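Local structure of protein ppBat (Bacteroides thetaiotaomicron VPI-5482, 3CNE) at residues 35-40 and 55-60; 126-131 and 141-146. The protein binds flavins such as lumichrome, riboflavin, FMN and FAD as a homodimer, may serve to store them, and appears to lack protease and chaperone activity. All coordinates share one frame; numbering follows the deposited sequence.

In the fold
Contacts 1 and 2 each pair two short parallel strands, and they lie on opposite sides of the chain's centre, their own centres 27 Å apart and their nearest atoms about 17 Å apart. Contact 1 (35-40 with 55-60) closes one edge of the main sheet; contact 2 (126-131 with 141-146) is a separate two-strand sheet later in the chain. Between them lies the zinc site of Cys74 and Cys111: the zinc is about 8 Å from the side chain of Val130 in contact 2 and about 12 Å from that of Val37 in contact 1. Bound FMN is about 13 Å from the side chain of Glu146, so contact 2 stands back from the flavin.

Contact 1: 35-40 and 55-60; sequences FAVSDT and DVIANL
Asp55 opens the short strand 55-56 beside the end of strand 31-36, its carbonyl O taking the N-H of Ala36 in the carbonyl plane (N to O 2.7 Å, 167° at the hydrogen). Its side chain, with CG anti to the backbone N, runs alongside Phe35, the carboxylate tilted 19° from the ring, and CB of Asp55 lies 3.8 Å from CD1 of Phe35. OD1 turns back on its own segment: its syn lone pair receives ND2 of Asn59 at 2.9 Å, and the backbone N of Val56 adds a weak bond, so one oxygen ties the strand to the 3-10 turn. Val56 faces the other side of the sheet, where CG1, anti to the carbonyl carbon, presses on the backbone of Thr40; its own O meets the Phe35 ring edge at CD1. Ile57 N then reaches Ala36 O (2.9 Å) from above the carbonyl plane, a bent bond, while its CD1 meets CG2 of Val37, the centre of an inverse gamma turn. At Ala58 a water accepts from the backbone N and donates to Ser38 O. Leu60 finishes the segment by crossing Phe35 at about a right angle. Its CB sits over one ring face, 4.0 Å from the centroid in a CH-pi contact, and CD1 touches CZ of Phe35 at 3.7 Å. Leu8 of strand 4-9 and Val96 of helix 88-102 extend this buried cluster. Strand 55-56 is thus the parallel edge strand of the central sheet in an alpha/beta sandwich of the DJ-1/PfpI family.

Contact 2: 126-131 and 141-146; sequences KKVAVH and GIATDE
Three backbone hydrogen bonds zip strand 127-129 to strand 142-144 in parallel register, although the short axes diverge by 43°. Ile142 pairs with Lys127 and bonds to the residues on either side of it: its N gives to Lys126 O (2.6 Å) and its O takes Val128 N (3.0 Å), both donors standing above the carbonyl planes. Thr144 N completes the set, approaching Val128 O almost along the C=O axis at 3.0 Å. The close-packed face carries Val128 and Ala143, and Val130, in the loop that follows, adds its CG1, 4.0 Å from CB of Ala143. Ala114 of helix 113-119 packs on both valines.

The other face is looser and more open to solvent. The Lys127 side chain, its CG anti to the carbonyl carbon, crosses those of Ile142 and Thr144 obliquely, with CG 3.9 Å from CG2 of each, before it bends at chi3 (-70°) and leads the amine away. OG1 of Thr144, held between N and C by chi1 (73°), accepts Glu146 N at 3.3 Å in an ST turn and also bonds to Glu149 OE2. An alanine here would probably loosen that turn, having lost OG1, and leave the Lys127 stem less covered. Farther along, a water lies within hydrogen-bonding distance of Val130 O and Thr144 O. The pairing therefore rests chiefly on main-chain bonds, with apolar contacts on one face and a hydroxyl fixing the turn on the other.

Contact 1: 35-40 and 55-60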
loop_
_atom_site.group_PDB
_atom_site.type_symbol
_atom_site.label_atom_id
_atom_site.label_comp_id
_atom_site.label_asym_id
_atom_site.label_seq_id
_atom_site.Cartn_x
_atom_site.Cartn_y
_atom_site.Cartn_z
ATOM N N PHE A 35 -6.429 13.160 -4.809
ATOM C CA PHE A 35 -7.828 13.583 -4.940
ATOM C C PHE A 35 -8.740 12.402 -4.804
ATOM O O PHE A 35 -8.607 11.410 -5.540
ATOM C CB PHE A 35 -8.113 14.253 -6.320
ATOM C CG PHE A 35 -7.351 15.520 -6.569
ATOM C CD1 PHE A 35 -7.953 16.767 -6.350
ATOM C CD2 PHE A 35 -6.044 15.480 -7.056
ATOM C CE1 PHE A 35 -7.247 17.960 -6.586
ATOM C CE2 PHE A 35 -5.332 16.645 -7.303
ATOM C CZ PHE A 35 -5.948 17.913 -7.083
ATOM N N ALA A 36 -9.688 12.502 -3.874
ATOM C CA ALA A 36 -10.712 11.478 -3.736
ATOM C C ALA A 36 -11.726 11.542 -4.864
ATOM O O ALA A 36 -12.280 12.594 -5.140
ATOM C CB ALA A 36 -11.427 11.595 -2.375
ATOM N N VAL A 37 -11.978 10.409 -5.512
ATOM C CA VAL A 37 -13.095 10.314 -6.427
ATOM C C VAL A 37 -14.315 9.980 -5.568
ATOM O O VAL A 37 -14.813 8.843 -5.557
ATOM C CB VAL A 37 -12.895 9.242 -7.490
ATOM C CG1 VAL A 37 -14.082 9.245 -8.462
ATOM C CG2 VAL A 37 -11.592 9.548 -8.270
ATOM N N SER A 38 -14.787 11.007 -4.873
ATOM C CA SER A 38 -15.793 10.828 -3.856
ATOM C C SER A 38 -16.359 12.203 -3.525
ATOM O O SER A 38 -15.911 13.213 -4.079
ATOM C CB SER A 38 -15.193 10.139 -2.604
ATOM O OG SER A 38 -16.238 9.758 -1.720
ATOM N N ASP A 39 -17.340 12.233 -2.627
ATOM C CA ASP A 39 -17.963 13.490 -2.221
ATOM C C ASP A 39 -17.195 14.192 -1.098
ATOM O O ASP A 39 -17.418 15.390 -0.838
ATOM C CB ASP A 39 -19.426 13.227 -1.810
ATOM C CG ASP A 39 -19.552 12.233 -0.674
ATOM O OD1 ASP A 39 -18.937 11.142 -0.750
ATOM O OD2 ASP A 39 -20.284 12.535 0.299
ATOM N N THR A 40 -16.324 13.446 -0.403
ATOM C CA THR A 40 -15.436 13.990 0.628
ATOM C C THR A 40 -14.024 13.400 0.508
ATOM O O THR A 40 -13.820 12.374 -0.128
ATOM C CB THR A 40 -15.941 13.700 2.094
ATOM O OG1 THR A 40 -15.584 12.365 2.465
ATOM C CG2 THR A 40 -17.462 13.869 2.232
ATOM N N ASP A 55 -7.817 16.255 -1.184
ATOM C CA ASP A 55 -8.907 17.042 -1.767
ATOM C C ASP A 55 -9.860 16.080 -2.467
ATOM O O ASP A 55 -9.617 14.862 -2.519
ATOM C CB ASP A 55 -8.323 18.011 -2.788
ATOM C CG ASP A 55 -9.127 19.300 -2.928
ATOM O OD1 ASP A 55 -10.312 19.379 -2.501
ATOM O OD2 ASP A 55 -8.558 20.221 -3.512
ATOM N N VAL A 56 -10.935 16.644 -3.010
ATOM C CA VAL A 56 -11.902 15.885 -3.773
ATOM C C VAL A 56 -11.729 16.225 -5.253
ATOM O O VAL A 56 -11.225 17.285 -5.585
ATOM C CB VAL A 56 -13.339 16.178 -3.332
ATOM C CG1 VAL A 56 -13.554 15.807 -1.864
ATOM C CG2 VAL A 56 -13.750 17.663 -3.603
ATOM N N ILE A 57 -12.167 15.312 -6.122
ATOM C CA ILE A 57 -11.959 15.426 -7.558
ATOM C C ILE A 57 -12.685 16.630 -8.167
ATOM O O ILE A 57 -12.251 17.150 -9.207
ATOM C CB ILE A 57 -12.347 14.103 -8.300
ATOM C CG1 ILE A 57 -11.923 14.180 -9.782
ATOM C CG2 ILE A 57 -13.855 13.775 -8.143
ATOM C CD1 ILE A 57 -11.591 12.821 -10.381
ATOM N N ALA A 58 -13.788 17.052 -7.543
ATOM C CA ALA A 58 -14.527 18.253 -8.015
ATOM C C ALA A 58 -13.601 19.469 -8.079
ATOM O O ALA A 58 -13.708 20.291 -8.997
ATOM C CB ALA A 58 -15.740 18.543 -7.127
ATOM N N ASN A 59 -12.675 19.566 -7.123
ATOM C CA ASN A 59 -11.753 20.710 -7.056
ATOM C C ASN A 59 -10.557 20.646 -8.010
ATOM O O ASN A 59 -9.765 21.593 -8.105
ATOM C CB ASN A 59 -11.313 20.935 -5.614
ATOM C CG ASN A 59 -12.421 21.483 -4.762
ATOM O OD1 ASN A 59 -13.368 22.091 -5.272
ATOM N ND2 ASN A 59 -12.322 21.275 -3.459
ATOM N N LEU A 60 -10.448 19.533 -8.731
ATOM C CA LEU A 60 -9.439 19.355 -9.766
ATOM C C LEU A 60 -9.946 19.879 -11.123
ATOM O O LEU A 60 -9.153 20.245 -11.993
ATOM C CB LEU A 60 -9.032 17.874 -9.865
ATOM C CG LEU A 60 -7.961 17.484 -10.883
ATOM C CD1 LEU A 60 -6.675 18.318 -10.680
ATOM C CD2 LEU A 60 -7.642 15.998 -10.802
HETATM O O HOH W 1 -15.957 15.483 -5.618
#

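Contact 2: 126-131 and 141-146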
loop_
_atom_site.group_PDB
_atom_site.type_symbol
_atom_site.label_atom_id
_atom_site.label_comp_id
_atom_site.label_asym_id
_atom_site.label_seq_id
_atom_site.Cartn_x
_atom_site.Cartn_y
_atom_site.Cartn_z
ATOM N N LYS A 126 -3.618 3.204 -28.853
ATOM C CA LYS A 126 -2.486 2.971 -27.952
ATOM C C LYS A 126 -2.617 1.628 -27.291
ATOM O O LYS A 126 -3.729 1.196 -26.951
ATOM C CB LYS A 126 -2.399 4.045 -26.858
ATOM C CG LYS A 126 -2.304 5.482 -27.362
ATOM C CD LYS A 126 -0.938 5.773 -27.989
ATOM C CE LYS A 126 -1.025 6.998 -28.868
ATOM N NZ LYS A 126 0.228 7.231 -29.606
ATOM N N LYS A 127 -1.475 0.972 -27.099
ATOM C CA LYS A 127 -1.425 -0.267 -26.348
ATOM C C LYS A 127 -1.584 0.020 -24.867
ATOM O O LYS A 127 -0.967 0.953 -24.335
ATOM C CB LYS A 127 -0.124 -1.012 -26.615
ATOM C CG LYS A 127 -0.163 -1.806 -27.929
ATOM C CD LYS A 127 1.227 -2.303 -28.314
ATOM C CE LYS A 127 2.126 -1.141 -28.728
ATOM N NZ LYS A 127 3.587 -1.526 -28.753
ATOM N N VAL A 128 -2.429 -0.764 -24.220
ATOM C CA VAL A 128 -2.640 -0.650 -22.778
ATOM C C VAL A 128 -2.627 -2.011 -22.133
ATOM O O VAL A 128 -3.038 -3.007 -22.743
ATOM C CB VAL A 128 -3.984 0.039 -22.397
ATOM C CG1 VAL A 128 -3.989 1.511 -22.787
ATOM C CG2 VAL A 128 -5.209 -0.719 -22.981
ATOM N N ALA A 129 -2.155 -2.043 -20.893
ATOM C CA ALA A 129 -2.276 -3.212 -20.051
ATOM C C ALA A 129 -3.455 -2.951 -19.121
ATOM O O ALA A 129 -3.688 -1.818 -18.670
ATOM C CB ALA A 129 -1.020 -3.444 -19.266
ATOM N N VAL A 130 -4.197 -4.016 -18.863
ATOM C CA VAL A 130 -5.483 -3.940 -18.197
ATOM C C VAL A 130 -5.714 -5.271 -17.515
ATOM O O VAL A 130 -5.177 -6.306 -17.952
ATOM C CB VAL A 130 -6.607 -3.588 -19.206
ATOM C CG1 VAL A 130 -6.784 -4.676 -20.251
ATOM C CG2 VAL A 130 -7.925 -3.309 -18.509
ATOM N N HIS A 131 -6.484 -5.240 -16.429
ATOM C CA HIS A 131 -6.864 -6.443 -15.730
ATOM C C HIS A 131 -7.633 -7.350 -16.704
ATOM O O HIS A 131 -8.480 -6.856 -17.437
ATOM C CB HIS A 131 -7.745 -6.098 -14.519
ATOM C CG HIS A 131 -7.981 -7.260 -13.616
ATOM N ND1 HIS A 131 -8.875 -8.265 -13.918
ATOM C CD2 HIS A 131 -7.414 -7.601 -12.437
ATOM C CE1 HIS A 131 -8.855 -9.170 -12.956
ATOM N NE2 HIS A 131 -7.971 -8.793 -12.050
ATOM N N GLY A 141 -8.487 1.717 -27.272
ATOM C CA GLY A 141 -7.077 1.361 -27.226
ATOM C C GLY A 141 -6.854 -0.053 -27.712
ATOM O O GLY A 141 -7.772 -0.702 -28.202
ATOM N N ILE A 142 -5.631 -0.531 -27.555
ATOM C CA ILE A 142 -5.243 -1.867 -27.964
ATOM C C ILE A 142 -4.808 -2.671 -26.732
ATOM O O ILE A 142 -3.669 -2.564 -26.299
ATOM C CB ILE A 142 -4.072 -1.774 -28.994
ATOM C CG1 ILE A 142 -4.534 -0.995 -30.237
ATOM C CG2 ILE A 142 -3.506 -3.169 -29.338
ATOM C CD1 ILE A 142 -3.407 -0.454 -31.113
ATOM N N ALA A 143 -5.704 -3.476 -26.166
ATOM C CA ALA A 143 -5.362 -4.220 -24.947
ATOM C C ALA A 143 -4.405 -5.365 -25.232
ATOM O O ALA A 143 -4.597 -6.137 -26.174
ATOM C CB ALA A 143 -6.610 -4.744 -24.257
ATOM N N THR A 144 -3.376 -5.478 -24.406
ATOM C CA THR A 144 -2.451 -6.600 -24.508
ATOM C C THR A 144 -2.555 -7.492 -23.272
ATOM O O THR A 144 -3.264 -7.166 -22.311
ATOM C CB THR A 144 -0.995 -6.134 -24.751
ATOM O OG1 THR A 144 -0.457 -5.568 -23.561
ATOM C CG2 THR A 144 -0.905 -5.095 -25.893
ATOM N N ASP A 145 -1.865 -8.629 -23.313
ATOM C CA ASP A 145 -1.752 -9.532 -22.165
ATOM C C ASP A 145 -0.488 -9.240 -21.358
ATOM O O ASP A 145 -0.174 -9.958 -20.414
ATOM C CB ASP A 145 -1.711 -11.003 -22.619
ATOM C CG ASP A 145 -2.997 -11.465 -23.292
ATOM O OD1 ASP A 145 -4.097 -10.950 -22.978
ATOM O OD2 ASP A 145 -2.887 -12.379 -24.144
ATOM N N GLU A 146 0.237 -8.189 -21.733
ATOM C CA GLU A 146 1.486 -7.826 -21.041
ATOM C C GLU A 146 1.245 -7.332 -19.618
ATOM O O GLU A 146 0.138 -6.880 -19.292
ATOM C CB GLU A 146 2.289 -6.792 -21.843
ATOM C CG GLU A 146 2.821 -7.326 -23.166
ATOM C CD GLU A 146 3.522 -8.665 -23.007
ATOM O OE1 GLU A 146 4.593 -8.695 -22.359
ATOM O OE2 GLU A 146 2.991 -9.680 -23.518
HETATM O O HOH W 2 -5.226 -8.004 -20.199
#